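Local structure of VgrG protein (Vibrio cholerae, 4DTH) at residues 167-177 and 359-367; 200-209 and 224-234. The protein carries an actin cross-linking toxin domain that binds ATP and magnesium and probably joins G-actin molecules to one another. All coordinates share one frame; numbering follows the deposited sequence.

Interaction 1: 167-177 and 359-367; sequences TMTPSGQQATV and LQSYLPKTE. With MG (magnesium ion), chain D; ATP (adenosine-5'-triphosphate), chain B; SO4 (sulfate ion), chain I.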
loop_
_atom_site.group_PDB
_atom_site.type_symbol
_atom_site.label_atom_id
_atom_site.label_comp_id
_atom_site.label_asym_id
_atom_site.label_seq_id
_atom_site.Cartn_x
_atom_site.Cartn_y
_atom_site.Cartn_z
ATOM N N THR A 167 6.695 19.226 7.125
ATOM C CA THR A 167 7.106 18.962 5.757
ATOM C C THR A 167 6.841 17.554 5.256
ATOM O O THR A 167 6.516 16.651 6.018
ATOM C CB THR A 167 8.608 19.323 5.580
ATOM O OG1 THR A 167 9.376 18.513 6.478
ATOM C CG2 THR A 167 8.898 20.840 5.825
ATOM N N MET A 168 7.006 17.385 3.946
ATOM C CA MET A 168 6.874 16.101 3.254
ATOM C C MET A 168 8.054 15.957 2.294
ATOM O O MET A 168 8.633 16.970 1.880
ATOM C CB MET A 168 5.510 15.959 2.559
ATOM C CG MET A 168 4.991 17.228 1.969
ATOM S SD MET A 168 3.231 17.230 1.653
ATOM C CE MET A 168 2.568 17.747 3.235
ATOM N N THR A 169 8.472 14.711 2.005
ATOM C CA THR A 169 9.649 14.441 1.164
ATOM C C THR A 169 9.479 13.133 0.379
ATOM O O THR A 169 8.774 12.253 0.881
ATOM C CB THR A 169 10.917 14.496 2.052
ATOM O OG1 THR A 169 12.092 14.669 1.259
ATOM C CG2 THR A 169 11.051 13.303 3.007
ATOM N N PRO A 170 10.116 12.946 -0.818
ATOM C CA PRO A 170 9.933 11.677 -1.559
ATOM C C PRO A 170 10.190 10.407 -0.757
ATOM O O PRO A 170 9.443 9.445 -0.933
ATOM C CB PRO A 170 10.891 11.820 -2.748
ATOM C CG PRO A 170 10.950 13.291 -2.984
ATOM C CD PRO A 170 10.964 13.878 -1.593
ATOM N N SER A 171 11.194 10.410 0.157
ATOM C CA SER A 171 11.467 9.246 1.010
ATOM C C SER A 171 10.314 8.902 1.965
ATOM O O SER A 171 10.266 7.784 2.468
ATOM C CB SER A 171 12.796 9.386 1.763
ATOM O OG SER A 171 12.778 10.392 2.762
ATOM N N GLY A 172 9.400 9.850 2.208
ATOM C CA GLY A 172 8.230 9.584 3.043
ATOM C C GLY A 172 6.991 9.299 2.211
ATOM O O GLY A 172 5.893 9.164 2.756
ATOM N N GLN A 173 7.159 9.180 0.881
ATOM C CA GLN A 173 6.037 9.020 -0.035
ATOM C C GLN A 173 5.968 7.734 -0.836
ATOM O O GLN A 173 6.975 7.265 -1.373
ATOM C CB GLN A 173 5.977 10.218 -0.994
ATOM C CG GLN A 173 5.691 11.543 -0.277
ATOM C CD GLN A 173 5.740 12.765 -1.163
ATOM O OE1 GLN A 173 6.452 12.828 -2.172
ATOM N NE2 GLN A 173 5.027 13.799 -0.753
ATOM N N GLN A 174 4.746 7.204 -0.962
ATOM C CA GLN A 174 4.437 6.060 -1.823
ATOM C C GLN A 174 3.175 6.367 -2.603
ATOM O O GLN A 174 2.403 7.248 -2.222
ATOM C CB GLN A 174 4.214 4.765 -1.028
ATOM C CG GLN A 174 5.496 4.098 -0.554
ATOM C CD GLN A 174 5.795 4.507 0.851
ATOM O OE1 GLN A 174 5.016 4.263 1.779
ATOM N NE2 GLN A 174 6.929 5.157 1.037
ATOM N N ALA A 175 2.965 5.625 -3.694
ATOM C CA ALA A 175 1.755 5.702 -4.486
ATOM C C ALA A 175 1.298 4.276 -4.738
ATOM O O ALA A 175 2.133 3.377 -4.901
ATOM C CB ALA A 175 2.022 6.405 -5.808
ATOM N N THR A 176 -0.026 4.066 -4.746
ATOM C CA THR A 176 -0.644 2.775 -5.022
ATOM C C THR A 176 -1.550 2.937 -6.225
ATOM O O THR A 176 -2.407 3.821 -6.227
ATOM C CB THR A 176 -1.322 2.196 -3.770
ATOM O OG1 THR A 176 -0.314 1.966 -2.777
ATOM C CG2 THR A 176 -2.066 0.889 -4.047
ATOM N N VAL A 177 -1.349 2.099 -7.248
ATOM C CA VAL A 177 -2.120 2.126 -8.490
ATOM C C VAL A 177 -2.978 0.868 -8.560
ATOM O O VAL A 177 -2.473 -0.233 -8.335
ATOM C CB VAL A 177 -1.182 2.273 -9.730
ATOM C CG1 VAL A 177 -1.919 2.023 -11.053
ATOM C CG2 VAL A 177 -0.487 3.635 -9.743
ATOM N N LEU A 359 4.915 9.230 -11.852
ATOM C CA LEU A 359 3.855 9.444 -10.868
ATOM C C LEU A 359 4.105 10.593 -9.895
ATOM O O LEU A 359 3.264 10.825 -9.019
ATOM C CB LEU A 359 3.542 8.141 -10.098
ATOM C CG LEU A 359 3.143 6.898 -10.915
ATOM C CD1 LEU A 359 2.933 5.730 -10.002
ATOM C CD2 LEU A 359 1.881 7.131 -11.742
ATOM N N GLN A 360 5.236 11.314 -10.033
ATOM C CA GLN A 360 5.558 12.432 -9.130
ATOM C C GLN A 360 4.503 13.531 -9.059
ATOM O O GLN A 360 4.338 14.137 -7.994
ATOM C CB GLN A 360 6.924 13.043 -9.428
ATOM C CG GLN A 360 8.069 12.193 -8.901
ATOM C CD GLN A 360 8.293 12.280 -7.388
ATOM O OE1 GLN A 360 7.669 13.056 -6.648
ATOM N NE2 GLN A 360 9.229 11.482 -6.919
ATOM N N SER A 361 3.792 13.771 -10.200
ATOM C CA SER A 361 2.759 14.802 -10.286
ATOM C C SER A 361 1.562 14.525 -9.348
ATOM O O SER A 361 0.796 15.446 -9.057
ATOM C CB SER A 361 2.291 14.972 -11.729
ATOM O OG SER A 361 1.688 13.780 -12.205
ATOM N N TYR A 362 1.404 13.270 -8.867
ATOM C CA TYR A 362 0.308 12.882 -7.966
ATOM C C TYR A 362 0.638 13.202 -6.500
ATOM O O TYR A 362 -0.238 13.116 -5.640
ATOM C CB TYR A 362 0.018 11.373 -8.108
ATOM C CG TYR A 362 -0.571 10.997 -9.454
ATOM C CD1 TYR A 362 -1.946 11.029 -9.668
ATOM C CD2 TYR A 362 0.246 10.601 -10.509
ATOM C CE1 TYR A 362 -2.495 10.696 -10.906
ATOM C CE2 TYR A 362 -0.292 10.253 -11.753
ATOM C CZ TYR A 362 -1.665 10.301 -11.943
ATOM O OH TYR A 362 -2.210 9.972 -13.160
ATOM N N LEU A 363 1.908 13.529 -6.215
ATOM C CA LEU A 363 2.372 13.739 -4.850
ATOM C C LEU A 363 2.542 15.211 -4.480
ATOM O O LEU A 363 3.070 15.989 -5.280
ATOM C CB LEU A 363 3.685 12.955 -4.606
ATOM C CG LEU A 363 3.599 11.438 -4.274
ATOM C CD1 LEU A 363 2.899 11.168 -2.936
ATOM C CD2 LEU A 363 2.968 10.628 -5.404
ATOM N N PRO A 364 2.107 15.606 -3.265
ATOM C CA PRO A 364 2.304 17.001 -2.841
ATOM C C PRO A 364 3.769 17.284 -2.538
ATOM O O PRO A 364 4.498 16.397 -2.078
ATOM C CB PRO A 364 1.437 17.123 -1.587
ATOM C CG PRO A 364 1.367 15.739 -1.035
ATOM C CD PRO A 364 1.482 14.792 -2.197
ATOM N N LYS A 365 4.201 18.518 -2.819
ATOM C CA LYS A 365 5.586 18.941 -2.606
ATOM C C LYS A 365 5.602 20.153 -1.679
ATOM O O LYS A 365 4.942 21.141 -2.000
ATOM C CB LYS A 365 6.267 19.299 -3.961
ATOM C CG LYS A 365 5.608 18.707 -5.228
ATOM C CD LYS A 365 4.696 19.717 -5.990
ATOM C CE LYS A 365 3.939 19.080 -7.144
ATOM N NZ LYS A 365 3.115 20.077 -7.889
ATOM N N THR A 366 6.355 20.095 -0.541
ATOM C CA THR A 366 6.463 21.241 0.380
ATOM C C THR A 366 7.112 22.420 -0.379
ATOM O O THR A 366 8.139 22.242 -1.031
ATOM C CB THR A 366 7.298 20.904 1.641
ATOM O OG1 THR A 366 6.659 19.882 2.392
ATOM C CG2 THR A 366 7.512 22.118 2.557
ATOM N N GLU A 367 6.493 23.594 -0.280
ATOM C CA GLU A 367 6.991 24.809 -0.912
ATOM C C GLU A 367 8.136 25.403 -0.121
ATOM O O GLU A 367 8.033 25.600 1.090
HETATM MG MG MG D . 3.643 2.189 2.069
HETATM P PG ATP B . 0.608 -2.267 4.193
HETATM O O1G ATP B . 1.521 -2.031 3.032
HETATM O O2G ATP B . -0.014 -3.633 4.121
HETATM O O3G ATP B . 1.318 -2.137 5.510
HETATM P PB ATP B . -1.783 -0.801 4.851
HETATM O O1B ATP B . -2.533 -2.023 5.205
HETATM O O2B ATP B . -1.410 -0.081 6.125
HETATM O O3B ATP B . -0.547 -1.161 4.100
HETATM P PA ATP B . -3.618 -0.120 2.806
HETATM O O1A ATP B . -3.650 -1.575 2.545
HETATM O O2A ATP B . -5.032 0.308 3.210
HETATM O O3A ATP B . -2.683 0.157 3.933
HETATM O "O5'" ATP B . -3.135 0.632 1.474
HETATM C "C5'" ATP B . -3.298 2.059 1.462
HETATM C "C4'" ATP B . -2.958 2.663 0.125
HETATM O "O4'" ATP B . -3.753 2.037 -0.923
HETATM C "C3'" ATP B . -3.273 4.157 0.031
HETATM O "O3'" ATP B . -2.342 4.860 -0.789
HETATM C "C2'" ATP B . -4.668 4.145 -0.578
HETATM O "O2'" ATP B . -5.069 5.387 -1.132
HETATM C "C1'" ATP B . -4.476 3.050 -1.607
HETATM N N9 ATP B . -5.694 2.477 -2.187
HETATM C C8 ATP B . -6.720 1.866 -1.520
HETATM N N7 ATP B . -7.677 1.438 -2.308
HETATM C C5 ATP B . -7.252 1.797 -3.580
HETATM C C6 ATP B . -7.808 1.618 -4.863
HETATM N N6 ATP B . -8.975 1.002 -5.094
HETATM N N1 ATP B . -7.105 2.083 -5.921
HETATM C C2 ATP B . -5.931 2.683 -5.707
HETATM N N3 ATP B . -5.308 2.907 -4.553
HETATM C C4 ATP B . -6.024 2.441 -3.513
HETATM S S SO4 I . 14.563 12.267 -0.082
HETATM O O1 SO4 I . 14.349 11.499 -1.320
HETATM O O2 SO4 I . 14.975 13.630 -0.429
HETATM O O3 SO4 I . 13.315 12.335 0.679
HETATM O O4 SO4 I . 15.604 11.612 0.726
HETATM O O HOH W 1 8.558 18.137 -0.547
HETATM O O HOH W 2 7.500 11.220 -4.080
HETATM O O HOH W 3 7.008 15.180 -3.523
#
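T167 and T366 are the closest pair of the two backbones, with CA atoms 5.9 Å apart. The spacing widens to 7.7 Å between the CA atoms of Q173 and L363, and of A175 and L359. Residues 173-177 form a strand. Residues 359-367 run beside it without pairing to it as a strand; 360-362 have helical backbone angles but lack the regular helical bonds, and the rest is loop or turn.

At the T366 end, M168 N donates to T366 OG1 at 3.0 Å. One water accepts from T366 N and donates to M168 O, so both residues are tied twice. The M168 chain bends at its third torsion (chi3 86°). Its SD lies 3.6 Å from P364 CG, the two side chains crossing at about a right angle.

Q173 reaches the loop with an extended side chain. Its NE2 donates to P364 O at 3.0 Å, and the N-H...O angle is 161°. The bond lies in the carbonyl plane of P364 and almost in the amide plane of Q173. A water bonded to both Q173 OE1 and P364 O braces the same amide. L363 CD1 packs against CD of this amide at 3.7 Å. Further along, L359 CD1 meets V177 CG2 at 4.0 Å and also faces A175 CB.

The strand's other side serves the ligands. Q174 OE1 binds magnesium at 2.5 Å, in a site completed by E28 and E351, and T176 lines the ATP pocket. The loop therefore backs the ligand-binding strand with apolar packing, while P364 O takes Q173 NE2 and a water, and T366 OG1 takes M168 N.

Interaction 2: 200-209 and 224-234; sequences WYQKSLKSQF and AANVFAYLTSI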
loop_
_atom_site.group_PDB
_atom_site.type_symbol
_atom_site.label_atom_id
_atom_site.label_comp_id
_atom_site.label_asym_id
_atom_site.label_seq_id
_atom_site.Cartn_x
_atom_site.Cartn_y
_atom_site.Cartn_z
ATOM N N TRP A 200 10.412 -7.777 -11.616
ATOM C CA TRP A 200 9.949 -9.138 -11.349
ATOM C C TRP A 200 8.999 -9.678 -12.407
ATOM O O TRP A 200 8.836 -10.892 -12.493
ATOM C CB TRP A 200 9.319 -9.239 -9.953
ATOM C CG TRP A 200 8.198 -8.272 -9.698
ATOM C CD1 TRP A 200 8.280 -7.081 -9.039
ATOM C CD2 TRP A 200 6.824 -8.429 -10.082
ATOM N NE1 TRP A 200 7.044 -6.480 -8.993
ATOM C CE2 TRP A 200 6.132 -7.281 -9.634
ATOM C CE3 TRP A 200 6.106 -9.428 -10.765
ATOM C CZ2 TRP A 200 4.759 -7.099 -9.855
ATOM C CZ3 TRP A 200 4.749 -9.246 -10.985
ATOM C CH2 TRP A 200 4.089 -8.092 -10.538
ATOM N N TYR A 201 8.327 -8.793 -13.171
ATOM C CA TYR A 201 7.384 -9.249 -14.190
ATOM C C TYR A 201 8.101 -9.746 -15.433
ATOM O O TYR A 201 8.851 -8.991 -16.058
ATOM C CB TYR A 201 6.340 -8.177 -14.542
ATOM C CG TYR A 201 5.337 -8.649 -15.574
ATOM C CD1 TYR A 201 4.439 -9.677 -15.287
ATOM C CD2 TYR A 201 5.298 -8.084 -16.843
ATOM C CE1 TYR A 201 3.516 -10.116 -16.237
ATOM C CE2 TYR A 201 4.368 -8.503 -17.794
ATOM C CZ TYR A 201 3.481 -9.521 -17.487
ATOM O OH TYR A 201 2.590 -9.951 -18.436
ATOM N N GLN A 202 7.856 -11.011 -15.792
ATOM C CA GLN A 202 8.500 -11.646 -16.945
ATOM C C GLN A 202 7.530 -11.802 -18.096
ATOM O O GLN A 202 6.826 -12.811 -18.206
ATOM C CB GLN A 202 9.143 -12.978 -16.537
ATOM C CG GLN A 202 10.109 -12.823 -15.368
ATOM C CD GLN A 202 10.874 -14.091 -15.110
ATOM O OE1 GLN A 202 11.487 -14.660 -16.012
ATOM N NE2 GLN A 202 10.892 -14.534 -13.863
ATOM N N LYS A 203 7.470 -10.778 -18.953
ATOM C CA LYS A 203 6.560 -10.788 -20.087
ATOM C C LYS A 203 6.749 -11.975 -21.054
ATOM O O LYS A 203 5.777 -12.398 -21.684
ATOM C CB LYS A 203 6.587 -9.450 -20.804
ATOM C CG LYS A 203 5.474 -9.311 -21.811
ATOM C CD LYS A 203 4.711 -8.011 -21.618
ATOM C CE LYS A 203 3.972 -7.633 -22.877
ATOM N NZ LYS A 203 4.868 -7.414 -24.040
ATOM N N SER A 204 7.970 -12.552 -21.098
ATOM C CA SER A 204 8.281 -13.711 -21.944
ATOM C C SER A 204 7.408 -14.928 -21.592
ATOM O O SER A 204 7.193 -15.799 -22.441
ATOM C CB SER A 204 9.761 -14.066 -21.849
ATOM O OG SER A 204 10.120 -14.515 -20.554
ATOM N N LEU A 205 6.899 -14.981 -20.339
ATOM C CA LEU A 205 6.047 -16.082 -19.883
ATOM C C LEU A 205 4.700 -16.178 -20.619
ATOM O O LEU A 205 4.113 -17.260 -20.662
ATOM C CB LEU A 205 5.844 -16.031 -18.361
ATOM C CG LEU A 205 7.076 -16.343 -17.537
ATOM C CD1 LEU A 205 6.860 -15.951 -16.099
ATOM C CD2 LEU A 205 7.478 -17.832 -17.651
ATOM N N LYS A 206 4.215 -15.066 -21.195
ATOM C CA LYS A 206 2.953 -15.076 -21.946
ATOM C C LYS A 206 3.053 -15.985 -23.167
ATOM O O LYS A 206 2.249 -16.907 -23.315
ATOM C CB LYS A 206 2.589 -13.674 -22.407
ATOM C CG LYS A 206 2.002 -12.840 -21.307
ATOM C CD LYS A 206 1.421 -11.627 -21.898
ATOM C CE LYS A 206 2.405 -10.534 -21.889
ATOM N NZ LYS A 206 2.094 -9.577 -22.964
ATOM N N SER A 207 4.072 -15.737 -24.015
ATOM C CA SER A 207 4.307 -16.533 -25.224
ATOM C C SER A 207 4.706 -17.964 -24.862
ATOM O O SER A 207 4.331 -18.902 -25.571
ATOM C CB SER A 207 5.358 -15.885 -26.119
ATOM O OG SER A 207 6.561 -15.629 -25.415
ATOM N N GLN A 208 5.405 -18.133 -23.720
ATOM C CA GLN A 208 5.791 -19.451 -23.237
ATOM C C GLN A 208 4.530 -20.278 -22.945
ATOM O O GLN A 208 4.446 -21.404 -23.420
ATOM C CB GLN A 208 6.683 -19.339 -21.985
ATOM C CG GLN A 208 7.371 -20.660 -21.610
ATOM C CD GLN A 208 8.681 -20.936 -22.349
ATOM O OE1 GLN A 208 9.421 -21.860 -22.003
ATOM N NE2 GLN A 208 9.033 -20.132 -23.362
ATOM N N PHE A 209 3.516 -19.686 -22.246
ATOM C CA PHE A 209 2.270 -20.410 -21.927
ATOM C C PHE A 209 1.561 -20.865 -23.217
ATOM O O PHE A 209 1.087 -21.996 -23.287
ATOM C CB PHE A 209 1.316 -19.548 -21.069
ATOM C CG PHE A 209 0.070 -20.265 -20.601
ATOM C CD1 PHE A 209 0.120 -21.157 -19.539
ATOM C CD2 PHE A 209 -1.149 -20.072 -21.247
ATOM C CE1 PHE A 209 -1.024 -21.824 -19.112
ATOM C CE2 PHE A 209 -2.290 -20.742 -20.823
ATOM C CZ PHE A 209 -2.223 -21.615 -19.764
ATOM N N ALA A 224 -5.785 -16.354 -20.242
ATOM C CA ALA A 224 -5.068 -17.413 -19.522
ATOM C C ALA A 224 -3.561 -17.169 -19.548
ATOM O O ALA A 224 -2.927 -17.291 -18.501
ATOM C CB ALA A 224 -5.390 -18.780 -20.106
ATOM N N ALA A 225 -2.998 -16.778 -20.722
ATOM C CA ALA A 225 -1.560 -16.497 -20.858
ATOM C C ALA A 225 -1.123 -15.307 -19.983
ATOM O O ALA A 225 -0.053 -15.359 -19.372
ATOM C CB ALA A 225 -1.198 -16.257 -22.313
ATOM N N ASN A 226 -1.970 -14.257 -19.903
ATOM C CA ASN A 226 -1.717 -13.078 -19.075
ATOM C C ASN A 226 -1.722 -13.443 -17.595
ATOM O O ASN A 226 -0.807 -13.037 -16.870
ATOM C CB ASN A 226 -2.753 -11.979 -19.362
ATOM C CG ASN A 226 -2.518 -11.243 -20.662
ATOM O OD1 ASN A 226 -1.396 -10.949 -21.046
ATOM N ND2 ASN A 226 -3.571 -10.882 -21.355
ATOM N N VAL A 227 -2.732 -14.222 -17.150
ATOM C CA VAL A 227 -2.835 -14.661 -15.752
ATOM C C VAL A 227 -1.622 -15.526 -15.404
ATOM O O VAL A 227 -1.015 -15.330 -14.346
ATOM C CB VAL A 227 -4.177 -15.364 -15.413
ATOM C CG1 VAL A 227 -4.157 -15.937 -13.992
ATOM C CG2 VAL A 227 -5.353 -14.399 -15.572
ATOM N N PHE A 228 -1.249 -16.447 -16.307
ATOM C CA PHE A 228 -0.089 -17.312 -16.089
ATOM C C PHE A 228 1.179 -16.488 -15.910
ATOM O O PHE A 228 1.915 -16.743 -14.968
ATOM C CB PHE A 228 0.083 -18.304 -17.250
ATOM C CG PHE A 228 1.350 -19.126 -17.170
ATOM C CD1 PHE A 228 1.390 -20.301 -16.426
ATOM C CD2 PHE A 228 2.489 -18.747 -17.870
ATOM C CE1 PHE A 228 2.549 -21.083 -16.389
ATOM C CE2 PHE A 228 3.645 -19.541 -17.841
ATOM C CZ PHE A 228 3.665 -20.691 -17.087
ATOM N N ALA A 229 1.442 -15.511 -16.806
ATOM C CA ALA A 229 2.650 -14.687 -16.690
ATOM C C ALA A 229 2.682 -13.885 -15.387
ATOM O O ALA A 229 3.735 -13.804 -14.751
ATOM C CB ALA A 229 2.777 -13.758 -17.875
ATOM N N TYR A 230 1.533 -13.325 -14.982
ATOM C CA TYR A 230 1.411 -12.534 -13.760
ATOM C C TYR A 230 1.699 -13.401 -12.528
ATOM O O TYR A 230 2.589 -13.063 -11.737
ATOM C CB TYR A 230 0.007 -11.897 -13.683
ATOM C CG TYR A 230 -0.228 -11.102 -12.415
ATOM C CD1 TYR A 230 0.368 -9.856 -12.228
ATOM C CD2 TYR A 230 -1.004 -11.615 -11.381
ATOM C CE1 TYR A 230 0.174 -9.131 -11.055
ATOM C CE2 TYR A 230 -1.219 -10.891 -10.209
ATOM C CZ TYR A 230 -0.625 -9.650 -10.050
ATOM O OH TYR A 230 -0.815 -8.952 -8.888
ATOM N N LEU A 231 0.952 -14.514 -12.369
ATOM C CA LEU A 231 1.117 -15.415 -11.223
ATOM C C LEU A 231 2.493 -16.058 -11.196
ATOM O O LEU A 231 3.131 -16.049 -10.145
ATOM C CB LEU A 231 0.026 -16.496 -11.196
ATOM C CG LEU A 231 -1.367 -16.035 -10.778
ATOM C CD1 LEU A 231 -2.350 -17.196 -10.828
ATOM C CD2 LEU A 231 -1.352 -15.405 -9.360
ATOM N N THR A 232 2.973 -16.588 -12.341
ATOM C CA THR A 232 4.304 -17.204 -12.376
ATOM C C THR A 232 5.376 -16.191 -11.975
ATOM O O THR A 232 6.247 -16.539 -11.190
ATOM C CB THR A 232 4.596 -17.885 -13.720
ATOM O OG1 THR A 232 3.553 -18.817 -14.017
ATOM C CG2 THR A 232 5.920 -18.622 -13.705
ATOM N N SER A 233 5.291 -14.937 -12.475
ATOM C CA SER A 233 6.265 -13.897 -12.119
ATOM C C SER A 233 6.284 -13.660 -10.603
ATOM O O SER A 233 7.359 -13.587 -10.016
ATOM C CB SER A 233 5.980 -12.599 -12.869
ATOM O OG SER A 233 6.184 -12.795 -14.264
ATOM N N ILE A 234 5.100 -13.592 -9.970
ATOM C CA ILE A 234 4.987 -13.397 -8.519
ATOM C C ILE A 234 5.546 -14.603 -7.758
ATOM O O ILE A 234 6.302 -14.416 -6.804
ATOM C CB ILE A 234 3.535 -13.056 -8.101
ATOM C CG1 ILE A 234 3.176 -11.626 -8.567
ATOM C CG2 ILE A 234 3.340 -13.213 -6.557
ATOM C CD1 ILE A 234 1.764 -11.196 -8.277
HETATM O O HOH W 4 9.722 -13.147 -11.474
HETATM O O HOH W 5 0.286 -10.774 -17.372
#
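L205 is the knob of this contact, set among F228, A229, T232 and S233 of helix 224-234. Its CB lies 3.8 Å from A229 CB. Chi1 (-69°) sets CG beside the backbone N, and an extended chi2 (167°) carries CD1 out to T232 and S233. That methyl ends 3.7 Å from T232 CG2, and it also touches S233 OG. The segments 204-209 and 224-234 run at 127° to each other, with axes 7.9 Å apart at closest approach. The small side chains of A225 and A229 lie at the crossing, consistent with this short distance; A229 CB also meets K206 CG.

F209 and F228 meet obliquely one turn further along helix 204-209. Their ring planes are 35° apart. F209 CD1 lies over one face of F228, offset toward the rim, and comes 3.4 Å from F228 CG. F228 CB makes an off-centre CH-pi contact with the F209 ring. T232 OG1 lies over the centre of the opposite face of F228, while donating to F228 O.

At the other end, S233 OG serves two partners. It accepts a nearly straight bond from Q202 N at 2.9 Å and donates to A229 O. W200 presents its ring edge to S233 CB, and its CZ3 packs 3.7 Å from I234 CG1. A water bridges W200 O, S233 O and Q202 NE2. Another water links Y201 OH to N226 O; the edge of the Y201 ring faces Y230 N.

W200 NE1 bonds to I277 O, its ring meets W275 edge-to-face, and its side chain touches P279 of strand 277-279. K206 NZ bonds to G185 O. F228 touches H301 and Q305 of helix 292-307, and T232 touches I302, so both residues contact that helix as well as segment 200-209.

In the fold
The centres of the two interactions are 31 Å apart. Their nearest atoms are about 9 Å apart, and they do not touch. Interaction 1 joins residues far apart in sequence, and interaction 2 lies within the 181 residues between its two segments, many of them helical. Strand 173-180 leads through helix 190-196 to helices 204-212 and 221-245; the chain later returns through strand 343-352 to the loop at 359-367. Interaction 1 thus lies in the beta-rich part at the ATP and magnesium sites. Interaction 2 is helix packing away from them, with the side chain of Y230 about 13 Å from ATP. Both belong to the actin cross-linking domain.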